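Local coordinates for protein minor fimbrium anchoring subunit Mfa2 (PDB 5NFI) that anchors the minor (Mfa1) fimbriae of Porphyromonas gingivalis in the outer membrane and regulates their length, at residues E24-N29 with W71-D76; D36-S41 with E87-Q92; Q92-L97 with Y170-T175; T111-T116 with L139-N144. All coordinates share one frame; numbering follows the deposited sequence.

Interaction 1: residues E24-N29 with W71-D76; sequences EVARLN and WGNIDD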
# COMPACT_ATOMS: atom_id res chain seq x y z
N GLU A 24 -2.16 -9.95 -11.29
CA GLU A 24 -1.27 -9.81 -10.14
C GLU A 24 -1.89 -10.36 -8.88
O GLU A 24 -1.17 -10.74 -7.95
CB GLU A 24 -0.90 -8.34 -9.91
CG GLU A 24 0.19 -7.79 -10.82
CD GLU A 24 -0.26 -7.61 -12.25
OE1 GLU A 24 -1.44 -7.90 -12.56
OE2 GLU A 24 0.56 -7.17 -13.08
N VAL A 25 -3.22 -10.40 -8.83
CA VAL A 25 -3.92 -10.91 -7.65
C VAL A 25 -4.02 -12.41 -7.72
O VAL A 25 -4.78 -12.93 -8.52
CB VAL A 25 -5.30 -10.30 -7.51
CG1 VAL A 25 -6.00 -10.87 -6.29
CG2 VAL A 25 -5.18 -8.77 -7.42
N ALA A 26 -3.26 -13.12 -6.88
CA ALA A 26 -3.19 -14.59 -6.94
C ALA A 26 -3.91 -15.30 -5.81
O ALA A 26 -4.16 -16.50 -5.90
CB ALA A 26 -1.74 -15.05 -6.96
N ARG A 27 -4.26 -14.58 -4.76
CA ARG A 27 -4.97 -15.19 -3.66
C ARG A 27 -5.77 -14.14 -2.92
O ARG A 27 -5.54 -12.95 -3.09
CB ARG A 27 -4.00 -15.91 -2.73
CG ARG A 27 -3.06 -15.00 -1.98
CD ARG A 27 -2.04 -15.80 -1.18
NE ARG A 27 -2.63 -16.77 -0.27
CZ ARG A 27 -3.24 -16.47 0.87
NH1 ARG A 27 -3.39 -15.22 1.28
NH2 ARG A 27 -3.74 -17.45 1.62
N LEU A 28 -6.73 -14.57 -2.11
CA LEU A 28 -7.68 -13.65 -1.48
C LEU A 28 -7.96 -14.04 -0.03
O LEU A 28 -8.01 -15.22 0.31
CB LEU A 28 -9.01 -13.61 -2.26
CG LEU A 28 -9.02 -12.85 -3.60
CD1 LEU A 28 -10.28 -13.15 -4.35
CD2 LEU A 28 -8.84 -11.33 -3.40
N ASN A 29 -8.13 -13.03 0.81
CA ASN A 29 -8.64 -13.18 2.15
C ASN A 29 -9.85 -12.25 2.23
O ASN A 29 -9.71 -11.03 2.22
CB ASN A 29 -7.59 -12.82 3.21
CG ASN A 29 -6.39 -13.77 3.23
OD1 ASN A 29 -5.55 -13.77 2.34
ND2 ASN A 29 -6.29 -14.54 4.30
N TRP A 71 -8.67 -8.74 0.78
CA TRP A 71 -7.24 -8.55 0.71
C TRP A 71 -6.61 -9.47 -0.30
O TRP A 71 -6.88 -10.68 -0.29
CB TRP A 71 -6.62 -8.77 2.08
CG TRP A 71 -7.00 -7.71 3.07
CD1 TRP A 71 -8.05 -7.74 3.94
CD2 TRP A 71 -6.31 -6.47 3.29
NE1 TRP A 71 -8.06 -6.59 4.70
CE2 TRP A 71 -7.01 -5.79 4.32
CE3 TRP A 71 -5.18 -5.86 2.73
CZ2 TRP A 71 -6.60 -4.55 4.80
CZ3 TRP A 71 -4.78 -4.62 3.20
CH2 TRP A 71 -5.49 -3.98 4.23
N GLY A 72 -5.79 -8.90 -1.17
CA GLY A 72 -5.17 -9.65 -2.23
C GLY A 72 -3.70 -9.81 -1.99
O GLY A 72 -3.00 -8.84 -1.70
N ASN A 73 -3.25 -11.06 -2.10
CA ASN A 73 -1.86 -11.45 -1.93
C ASN A 73 -1.31 -11.24 -0.52
O ASN A 73 -0.18 -10.81 -0.35
CB ASN A 73 -0.97 -10.72 -2.93
CG ASN A 73 -1.43 -10.92 -4.34
OD1 ASN A 73 -2.03 -11.95 -4.67
ND2 ASN A 73 -1.15 -9.94 -5.20
N ILE A 74 -2.12 -11.55 0.49
CA ILE A 74 -1.59 -11.67 1.83
C ILE A 74 -0.59 -12.83 1.87
O ILE A 74 -0.88 -13.95 1.46
CB ILE A 74 -2.70 -11.89 2.84
CG1 ILE A 74 -3.40 -10.56 3.13
CG2 ILE A 74 -2.13 -12.48 4.12
CD1 ILE A 74 -4.49 -10.68 4.16
N ASP A 75 0.59 -12.54 2.39
CA ASP A 75 1.79 -13.32 2.15
C ASP A 75 2.39 -13.69 3.50
O ASP A 75 1.89 -13.26 4.53
CB ASP A 75 2.79 -12.51 1.32
CG ASP A 75 3.40 -13.30 0.18
OD1 ASP A 75 3.80 -14.46 0.40
OD2 ASP A 75 3.46 -12.78 -0.95
N ASP A 76 3.48 -14.45 3.50
CA ASP A 76 4.21 -14.69 4.74
C ASP A 76 5.23 -13.56 5.02
O ASP A 76 6.06 -13.68 5.93
CB ASP A 76 4.91 -16.06 4.71
CG ASP A 76 5.61 -16.35 3.39
OD1 ASP A 76 5.92 -15.38 2.65
OD2 ASP A 76 5.86 -17.55 3.10
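Asn73 grips the turn ahead of strand 28-33 with both ends of its carboxamide. Its OD1 accepts from the backbone N of Ala26 at 2.8 Å, an almost straight bond (167°) that lies in the carbonyl plane on a lone pair, and takes a weak second bond from the N of Arg27. Its ND2 donates to Glu24 O at 2.9 Å; this donor stands above the carbonyl plane of Glu24, while that oxygen lies in the amide plane of Asn73. The same ND2 also bonds Thr111 O, which fixes the rotation of the amide from a second direction. The backbone of Asn73 itself adds a bond from its N to Arg27 O at 3.1 Å.

Beyond this clamp the two segments run as antiparallel strands, 28-33 beside 64-72. Leu28 and Gly72 form a non-hydrogen-bonded pair, and Asn29 and Trp71 a hydrogen-bonded one, joined by Asn29 N to Trp71 O and Trp71 N to Asn29 O, each 2.9 Å. Ahead of strand 28-33, Val25 CG1 lies 4.3 Å from Gly72 CA.

On the face of Asn29, the Ile74 side chain crosses that of Asn29 at about a right angle, its CB 3.5 Å from Asn29 OD1 and its CD1 against Asn29 CG. Arg27, with CG in the crowded position between N and the carbonyl carbon (chi1 67°), bends at chi3 and lays its CD 3.4 Å from Ile74 O, while its NH2 forms a salt bridge with Glu46. Trp71 starts on the face of Asn29, and its indole NE1 bonds Phe172 O.

Interaction 2: residues D36-S41 with E87-Q92; sequences DGILRS and ETTKQQ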
# COMPACT_ATOMS: atom_id res chain seq x y z
N ASP A 36 -22.64 -4.36 13.28
CA ASP A 36 -21.88 -3.90 14.45
C ASP A 36 -20.37 -3.84 14.21
O ASP A 36 -19.62 -3.44 15.10
CB ASP A 36 -22.17 -4.79 15.65
CG ASP A 36 -23.64 -4.80 16.03
OD1 ASP A 36 -24.26 -3.71 16.03
OD2 ASP A 36 -24.17 -5.89 16.32
N GLY A 37 -19.94 -4.24 13.02
CA GLY A 37 -18.53 -4.24 12.70
C GLY A 37 -17.83 -5.46 13.25
O GLY A 37 -16.61 -5.49 13.34
N ILE A 38 -18.60 -6.47 13.63
CA ILE A 38 -18.06 -7.72 14.15
C ILE A 38 -17.83 -8.73 13.04
O ILE A 38 -18.64 -8.83 12.11
CB ILE A 38 -19.00 -8.30 15.22
CG1 ILE A 38 -18.91 -7.48 16.51
CG2 ILE A 38 -18.71 -9.78 15.48
CD1 ILE A 38 -20.14 -7.59 17.37
N LEU A 39 -16.74 -9.48 13.11
CA LEU A 39 -16.43 -10.50 12.10
C LEU A 39 -17.44 -11.64 12.11
O LEU A 39 -17.65 -12.27 13.14
CB LEU A 39 -15.02 -11.05 12.32
CG LEU A 39 -14.45 -12.08 11.34
CD1 LEU A 39 -14.54 -11.60 9.90
CD2 LEU A 39 -13.01 -12.36 11.70
N ARG A 40 -18.06 -11.90 10.97
CA ARG A 40 -19.04 -12.97 10.84
C ARG A 40 -18.59 -14.07 9.89
O ARG A 40 -19.10 -15.18 9.94
CB ARG A 40 -20.38 -12.43 10.37
CG ARG A 40 -21.07 -11.57 11.37
CD ARG A 40 -21.10 -12.25 12.72
NE ARG A 40 -21.63 -11.38 13.76
CZ ARG A 40 -21.65 -11.70 15.05
NH1 ARG A 40 -21.19 -12.89 15.43
NH2 ARG A 40 -22.14 -10.85 15.94
N SER A 41 -17.63 -13.78 9.03
CA SER A 41 -17.20 -14.76 8.04
C SER A 41 -15.76 -14.50 7.63
O SER A 41 -15.39 -13.36 7.38
CB SER A 41 -18.12 -14.69 6.83
OG SER A 41 -17.64 -15.53 5.80
N GLU A 87 -16.21 -12.14 17.39
CA GLU A 87 -15.42 -11.38 18.37
C GLU A 87 -14.61 -10.27 17.71
O GLU A 87 -14.79 -9.10 18.05
CB GLU A 87 -14.49 -12.34 19.15
CG GLU A 87 -15.30 -13.27 20.07
CD GLU A 87 -14.47 -14.30 20.82
OE1 GLU A 87 -13.56 -13.90 21.59
OE2 GLU A 87 -14.76 -15.51 20.65
N THR A 88 -13.74 -10.63 16.78
CA THR A 88 -12.90 -9.68 16.06
C THR A 88 -13.72 -8.55 15.41
O THR A 88 -14.76 -8.82 14.83
CB THR A 88 -12.09 -10.41 14.98
OG1 THR A 88 -11.26 -11.40 15.60
CG2 THR A 88 -11.22 -9.45 14.23
N THR A 89 -13.26 -7.30 15.50
CA THR A 89 -13.99 -6.19 14.89
C THR A 89 -13.25 -5.49 13.75
O THR A 89 -12.04 -5.67 13.59
CB THR A 89 -14.36 -5.14 15.94
OG1 THR A 89 -13.18 -4.56 16.49
CG2 THR A 89 -15.15 -5.79 17.05
N LYS A 90 -14.00 -4.70 12.98
CA LYS A 90 -13.53 -4.07 11.74
C LYS A 90 -12.22 -3.29 11.90
O LYS A 90 -11.41 -3.26 10.99
CB LYS A 90 -14.61 -3.12 11.17
CG LYS A 90 -14.93 -1.95 12.10
CD LYS A 90 -16.01 -0.96 11.67
CE LYS A 90 -17.08 -1.52 10.76
NZ LYS A 90 -18.16 -0.47 10.61
N GLN A 91 -12.01 -2.69 13.06
CA GLN A 91 -10.93 -1.72 13.22
C GLN A 91 -9.74 -2.28 14.00
O GLN A 91 -8.83 -1.55 14.36
CB GLN A 91 -11.44 -0.45 13.91
CG GLN A 91 -11.71 -0.59 15.41
CD GLN A 91 -13.01 -1.32 15.78
OE1 GLN A 91 -13.75 -1.77 14.92
NE2 GLN A 91 -13.28 -1.42 17.07
N GLN A 92 -9.74 -3.58 14.27
CA GLN A 92 -8.58 -4.22 14.88
C GLN A 92 -7.51 -4.46 13.82
O GLN A 92 -7.79 -4.49 12.63
CB GLN A 92 -8.97 -5.53 15.54
CG GLN A 92 -9.72 -5.37 16.86
CD GLN A 92 -10.23 -6.69 17.41
OE1 GLN A 92 -11.40 -7.04 17.22
NE2 GLN A 92 -9.37 -7.42 18.10
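A single backbone bridge, Ile38 to Thr89 with CA atoms 4.4 Å apart, ties the turn between strands 28-33 and 39-45 to the connection that precedes strand 93-100. Two hydrogen bonds flank it. Leu39 N donates to Thr88 O at 2.7 Å, nearly along the C=O axis, and Lys90 N donates to Gly37 O at 2.8 Å, in the carbonyl plane but more bent (137°). Gly37, at positive phi (80°), has its CA 3.6 Å from Lys90 CE; the lysine chain reaches that place through a bend at chi3.

Side chains add little apolar contact. Leu39 and Thr88 lie side by side and point the same way, with Leu39 CD2 3.9 Å from Thr88 CB, whereas Ile38 and Thr89 cross obliquely. Ile38 CG2 instead sits over the centre of one face of the Arg40 guanidinium, whose NE is paired with Asp34.

Segment 87-92 is shaped by a type I turn from Thr89 to Gln92. Gln92 OE1 folds back to accept from both Thr89 N, at 2.5 Å, and Thr89 OG1, and its NE2 bonds Glu82 OE1, so the amide is fixed at both ends.

Around the contact, Leu39 packs on Tyr31 and Phe33 of strand 28-33, Thr88 rests on Phe172, and Lys90 reaches Phe69 of strand 64-72. Arg40 and Ser41, both opposite Ala32, make a classic beta bulge where strand 39-45 pairs with strand 28-33.

Interaction 3: residues Q92-L97 with Y170-T175; sequences QVLMRL and YRFDGT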
# COMPACT_ATOMS: atom_id res chain seq x y z
N GLN A 92 -9.74 -3.58 14.27
CA GLN A 92 -8.58 -4.22 14.88
C GLN A 92 -7.51 -4.46 13.82
O GLN A 92 -7.79 -4.49 12.63
CB GLN A 92 -8.97 -5.53 15.54
CG GLN A 92 -9.72 -5.37 16.86
CD GLN A 92 -10.23 -6.69 17.41
OE1 GLN A 92 -11.40 -7.04 17.22
NE2 GLN A 92 -9.37 -7.42 18.10
N VAL A 93 -6.27 -4.61 14.26
CA VAL A 93 -5.19 -4.77 13.31
C VAL A 93 -5.14 -6.17 12.72
O VAL A 93 -4.90 -7.15 13.42
CB VAL A 93 -3.82 -4.44 13.93
CG1 VAL A 93 -2.72 -4.53 12.87
CG2 VAL A 93 -3.85 -3.04 14.56
N LEU A 94 -5.37 -6.26 11.43
CA LEU A 94 -5.26 -7.53 10.74
C LEU A 94 -3.80 -7.99 10.56
O LEU A 94 -3.50 -9.19 10.66
CB LEU A 94 -5.93 -7.42 9.37
CG LEU A 94 -5.78 -8.61 8.44
CD1 LEU A 94 -6.24 -9.89 9.14
CD2 LEU A 94 -6.57 -8.35 7.17
N MSE A 95 -2.91 -7.03 10.37
CA MSE A 95 -1.70 -7.26 9.59
C MSE A 95 -0.57 -6.32 9.97
O MSE A 95 -0.80 -5.12 10.08
CB MSE A 95 -2.04 -7.03 8.13
CG MSE A 95 -1.34 -7.81 7.08
SE MSE A 95 -2.02 -6.99 5.43
CE MSE A 95 -0.79 -5.49 5.29
N ARG A 96 0.64 -6.85 10.14
CA ARG A 96 1.82 -6.01 10.26
C ARG A 96 2.92 -6.50 9.35
O ARG A 96 3.24 -7.68 9.35
CB ARG A 96 2.32 -5.97 11.70
CG ARG A 96 1.44 -5.16 12.61
CD ARG A 96 1.99 -5.10 14.01
NE ARG A 96 0.96 -4.71 14.97
CZ ARG A 96 0.44 -3.49 15.06
NH1 ARG A 96 0.84 -2.53 14.23
NH2 ARG A 96 -0.49 -3.22 15.96
N LEU A 97 3.52 -5.60 8.57
CA LEU A 97 4.63 -6.01 7.72
C LEU A 97 5.75 -6.56 8.58
O LEU A 97 6.12 -5.97 9.60
CB LEU A 97 5.13 -4.86 6.87
CG LEU A 97 6.23 -5.25 5.87
CD1 LEU A 97 5.80 -6.42 5.02
CD2 LEU A 97 6.60 -4.06 4.98
N TYR A 170 -2.13 -2.64 9.01
CA TYR A 170 -3.45 -2.32 8.47
C TYR A 170 -4.57 -2.95 9.27
O TYR A 170 -4.47 -4.10 9.73
CB TYR A 170 -3.51 -2.72 7.00
CG TYR A 170 -2.56 -1.89 6.17
CD1 TYR A 170 -1.20 -2.17 6.17
CD2 TYR A 170 -3.01 -0.81 5.42
CE1 TYR A 170 -0.29 -1.40 5.45
CE2 TYR A 170 -2.10 -0.03 4.68
CZ TYR A 170 -0.74 -0.34 4.71
OH TYR A 170 0.18 0.40 4.00
N ARG A 171 -5.65 -2.19 9.45
CA ARG A 171 -6.86 -2.70 10.08
C ARG A 171 -7.57 -3.64 9.12
O ARG A 171 -7.13 -3.80 7.98
CB ARG A 171 -7.77 -1.55 10.50
CG ARG A 171 -7.11 -0.57 11.42
CD ARG A 171 -8.10 0.43 11.97
NE ARG A 171 -7.47 1.73 12.18
CZ ARG A 171 -6.70 2.01 13.23
NH1 ARG A 171 -6.47 1.08 14.15
NH2 ARG A 171 -6.15 3.22 13.35
N PHE A 172 -8.65 -4.27 9.57
CA PHE A 172 -9.40 -5.15 8.69
C PHE A 172 -9.99 -4.38 7.52
O PHE A 172 -9.82 -4.78 6.37
CB PHE A 172 -10.47 -5.90 9.46
CG PHE A 172 -9.97 -7.13 10.12
CD1 PHE A 172 -9.47 -7.08 11.40
CD2 PHE A 172 -9.95 -8.33 9.44
CE1 PHE A 172 -8.97 -8.22 12.00
CE2 PHE A 172 -9.46 -9.46 10.05
CZ PHE A 172 -8.97 -9.41 11.32
N ASP A 173 -10.65 -3.25 7.80
CA ASP A 173 -11.00 -2.32 6.74
C ASP A 173 -9.66 -1.86 6.19
O ASP A 173 -8.63 -2.06 6.82
CB ASP A 173 -11.86 -1.17 7.25
CG ASP A 173 -11.20 -0.35 8.36
OD1 ASP A 173 -9.96 -0.19 8.38
OD2 ASP A 173 -11.94 0.17 9.22
N GLY A 174 -9.60 -1.26 5.02
CA GLY A 174 -8.27 -1.09 4.45
C GLY A 174 -7.37 -0.04 5.09
O GLY A 174 -6.36 0.32 4.50
N THR A 175 -7.71 0.47 6.28
CA THR A 175 -7.03 1.67 6.77
C THR A 175 -5.71 1.42 7.52
O THR A 175 -5.51 0.37 8.14
CB THR A 175 -7.94 2.49 7.67
OG1 THR A 175 -8.06 1.85 8.94
CG2 THR A 175 -9.29 2.65 7.03
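Leu94 and Phe172 cross at about a right angle, the leucine lying over one face of the ring beside a classic beta bulge in the antiparallel pairing of strands 93-100 and 169-171. Leu94 CB stands 3.9 Å from the ring centroid and only 1° off the ring normal, a CH-pi contact. With CG anti to the backbone N (chi1 174°), the branch extends across the same ring until CD1 meets Phe172 CE2 at 3.4 Å. Tyr31 meets the Phe172 ring edge-to-face.

Met95, a selenomethionine, and Tyr170 are arranged differently: they lie side by side and point the same way. A bend at chi3 brings CE to 3.5 Å from Tyr170 CD1, an oblique approach to the ring. The phenol OH is held beyond the pairing by Asn167 O and Lys204 N.

The bulge is seen in the register. Val93 pairs with Arg171 without hydrogen bonds, their side chains diverging, and the next bridge joins Met95 to Tyr170, so Leu94 and Met95 both face Tyr170. Tyr170 N donates to Met95 O at 3.0 Å, and Tyr170 O accepts from Leu94 N at 2.9 Å together with a weak bond from Met95 N.

Interaction 4: residues T111-T116 with L139-N144; sequences TLWYAT and LREYTN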
# COMPACT_ATOMS: atom_id res chain seq x y z
N THR A 111 2.68 -7.60 -4.94
CA THR A 111 1.59 -6.64 -4.95
C THR A 111 0.70 -6.91 -3.76
O THR A 111 0.57 -8.06 -3.33
CB THR A 111 0.77 -6.74 -6.22
OG1 THR A 111 0.62 -8.12 -6.59
CG2 THR A 111 1.50 -6.01 -7.34
N LEU A 112 0.13 -5.87 -3.19
CA LEU A 112 -0.82 -6.05 -2.10
C LEU A 112 -2.06 -5.26 -2.42
O LEU A 112 -1.96 -4.10 -2.81
CB LEU A 112 -0.24 -5.59 -0.77
CG LEU A 112 -1.19 -5.77 0.41
CD1 LEU A 112 -1.22 -7.23 0.81
CD2 LEU A 112 -0.81 -4.88 1.58
N TRP A 113 -3.22 -5.88 -2.25
CA TRP A 113 -4.45 -5.25 -2.73
C TRP A 113 -5.56 -5.18 -1.70
O TRP A 113 -5.72 -6.10 -0.90
CB TRP A 113 -4.97 -5.99 -3.95
CG TRP A 113 -4.01 -6.09 -5.08
CD1 TRP A 113 -2.94 -6.93 -5.17
CD2 TRP A 113 -4.05 -5.35 -6.30
NE1 TRP A 113 -2.30 -6.74 -6.37
CE2 TRP A 113 -2.97 -5.78 -7.08
CE3 TRP A 113 -4.90 -4.35 -6.79
CZ2 TRP A 113 -2.71 -5.25 -8.34
CZ3 TRP A 113 -4.64 -3.84 -8.03
CH2 TRP A 113 -3.56 -4.28 -8.80
N TYR A 114 -6.34 -4.10 -1.72
CA TYR A 114 -7.49 -4.01 -0.84
C TYR A 114 -8.79 -3.60 -1.56
O TYR A 114 -8.78 -2.81 -2.49
CB TYR A 114 -7.23 -3.04 0.30
CG TYR A 114 -8.46 -2.92 1.17
CD1 TYR A 114 -8.86 -3.99 1.98
CD2 TYR A 114 -9.25 -1.79 1.13
CE1 TYR A 114 -10.01 -3.92 2.74
CE2 TYR A 114 -10.39 -1.71 1.90
CZ TYR A 114 -10.77 -2.77 2.70
OH TYR A 114 -11.91 -2.68 3.46
N ALA A 115 -9.91 -4.16 -1.12
CA ALA A 115 -11.20 -3.67 -1.61
C ALA A 115 -12.22 -3.58 -0.48
O ALA A 115 -12.22 -4.41 0.44
CB ALA A 115 -11.72 -4.57 -2.72
N THR A 116 -13.08 -2.57 -0.54
CA THR A 116 -14.28 -2.56 0.27
C THR A 116 -15.45 -2.68 -0.68
O THR A 116 -15.54 -1.93 -1.65
CB THR A 116 -14.43 -1.29 1.12
OG1 THR A 116 -13.31 -1.15 2.01
CG2 THR A 116 -15.71 -1.35 1.93
N LEU A 139 -10.58 -3.60 -6.17
CA LEU A 139 -9.28 -3.81 -5.56
C LEU A 139 -8.37 -2.68 -5.99
O LEU A 139 -8.15 -2.46 -7.19
CB LEU A 139 -8.69 -5.16 -5.96
CG LEU A 139 -9.38 -6.40 -5.41
CD1 LEU A 139 -9.13 -7.59 -6.31
CD2 LEU A 139 -8.88 -6.70 -4.00
N ARG A 140 -7.87 -1.96 -4.99
CA ARG A 140 -6.88 -0.92 -5.15
C ARG A 140 -5.54 -1.44 -4.67
O ARG A 140 -5.45 -2.04 -3.60
CB ARG A 140 -7.28 0.33 -4.37
CG ARG A 140 -6.20 1.41 -4.31
CD ARG A 140 -5.99 2.16 -5.63
NE ARG A 140 -4.92 3.14 -5.45
CZ ARG A 140 -3.83 3.22 -6.21
NH1 ARG A 140 -3.67 2.41 -7.25
NH2 ARG A 140 -2.90 4.12 -5.93
N GLU A 141 -4.49 -1.21 -5.46
CA GLU A 141 -3.15 -1.63 -5.06
C GLU A 141 -2.60 -0.70 -4.00
O GLU A 141 -2.69 0.52 -4.13
CB GLU A 141 -2.20 -1.68 -6.26
CG GLU A 141 -0.85 -2.24 -5.86
CD GLU A 141 0.15 -2.28 -6.99
OE1 GLU A 141 -0.25 -1.92 -8.13
OE2 GLU A 141 1.32 -2.67 -6.73
N TYR A 142 -2.03 -1.30 -2.95
CA TYR A 142 -1.48 -0.59 -1.80
C TYR A 142 0.05 -0.54 -1.83
O TYR A 142 0.64 0.34 -1.22
CB TYR A 142 -1.91 -1.26 -0.50
CG TYR A 142 -3.20 -0.76 0.11
CD1 TYR A 142 -4.15 -0.09 -0.65
CD2 TYR A 142 -3.46 -0.95 1.46
CE1 TYR A 142 -5.32 0.37 -0.08
CE2 TYR A 142 -4.61 -0.50 2.03
CZ TYR A 142 -5.54 0.16 1.26
OH TYR A 142 -6.70 0.61 1.86
N THR A 143 0.68 -1.51 -2.50
CA THR A 143 2.11 -1.44 -2.74
C THR A 143 2.45 -0.29 -3.71
O THR A 143 1.66 0.07 -4.60
CB THR A 143 2.69 -2.74 -3.33
OG1 THR A 143 1.69 -3.39 -4.12
CG2 THR A 143 3.19 -3.69 -2.23
N ASN A 144 3.62 0.28 -3.50
CA ASN A 144 4.13 1.35 -4.34
C ASN A 144 5.56 1.06 -4.63
O ASN A 144 6.30 0.69 -3.73
CB ASN A 144 3.99 2.71 -3.67
CG ASN A 144 2.57 3.12 -3.51
OD1 ASN A 144 1.93 3.56 -4.47
ND2 ASN A 144 2.06 3.02 -2.29
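The contact is tightly packed where Trp113 and Glu141, a non-hydrogen-bonded antiparallel pair, share one face of the strands. Glu141 CB lies over the six-membered ring, 3.8 Å from its centroid and 12° off the normal, and the extended glutamate chain runs on so that its carboxylate plane is only 26° from the indole plane. The carboxylate ends beside Thr111, with OE2 3.4 Å from Thr111 CG2. There OE2 accepts from Thr143 OG1 at 2.7 Å through its anti lone pair and forms a salt bridge with Arg145, which would be expected to stabilise the charge of this buried carboxylate. Thr143 OG1 in turn accepts from Leu112 N at 3.1 Å, so it links that backbone N to the Glu141 carboxylate.

Tyr114 pairs with Arg140 on the other face, and just beyond the strand Tyr142 lies alongside Tyr114. Tyr114 CB sits over the Tyr142 ring, 4.0 Å from its centroid, while the two rings are oblique, with planes at 43°. The Tyr142 OH is bonded to Gly174 O.

The looser side is at Arg140, which is partly exposed: of its side chain, the CB comes nearest, 4.0 Å from Tyr114 O, and its guanidinium leads off to Asn248 and Ile247 O.

Nearly straight backbone bonds join the strands: Tyr142 N to Leu112 O at 2.8 Å, and the reciprocal pair between Tyr114 and Arg140. With the side-chain bond at Thr143 at one end, this is the antiparallel pairing of a beta hairpin, strands 113-122 and 133-151, in a fimbrillin-superfamily protein rich in beta structure.

How the interactions relate
Interactions 1 and 4 are joined through neighbouring strands: strand 64-72, paired with 28-33 in interaction 1, borders strand 113-122 of interaction 4, with Gly72 N 2.8 Å from Trp113 O, and their centres are about 9 Å apart. Interaction 3 lies against both. Trp71 CH2 packs on Tyr170 CB at 3.6 Å, while Gly174 O meets Tyr142 OH at 2.7 Å. Interaction 2 shares Gln92 with interaction 3, and Thr88 CG2 packs on Phe172 CE1 at 3.4 Å; it does not touch interactions 1 or 4, the nearest atoms being about 8 Å away. Along the chain, interaction 4 is nested within the loop closed by interaction 3, whereas the segments of interactions 1 and 2 alternate.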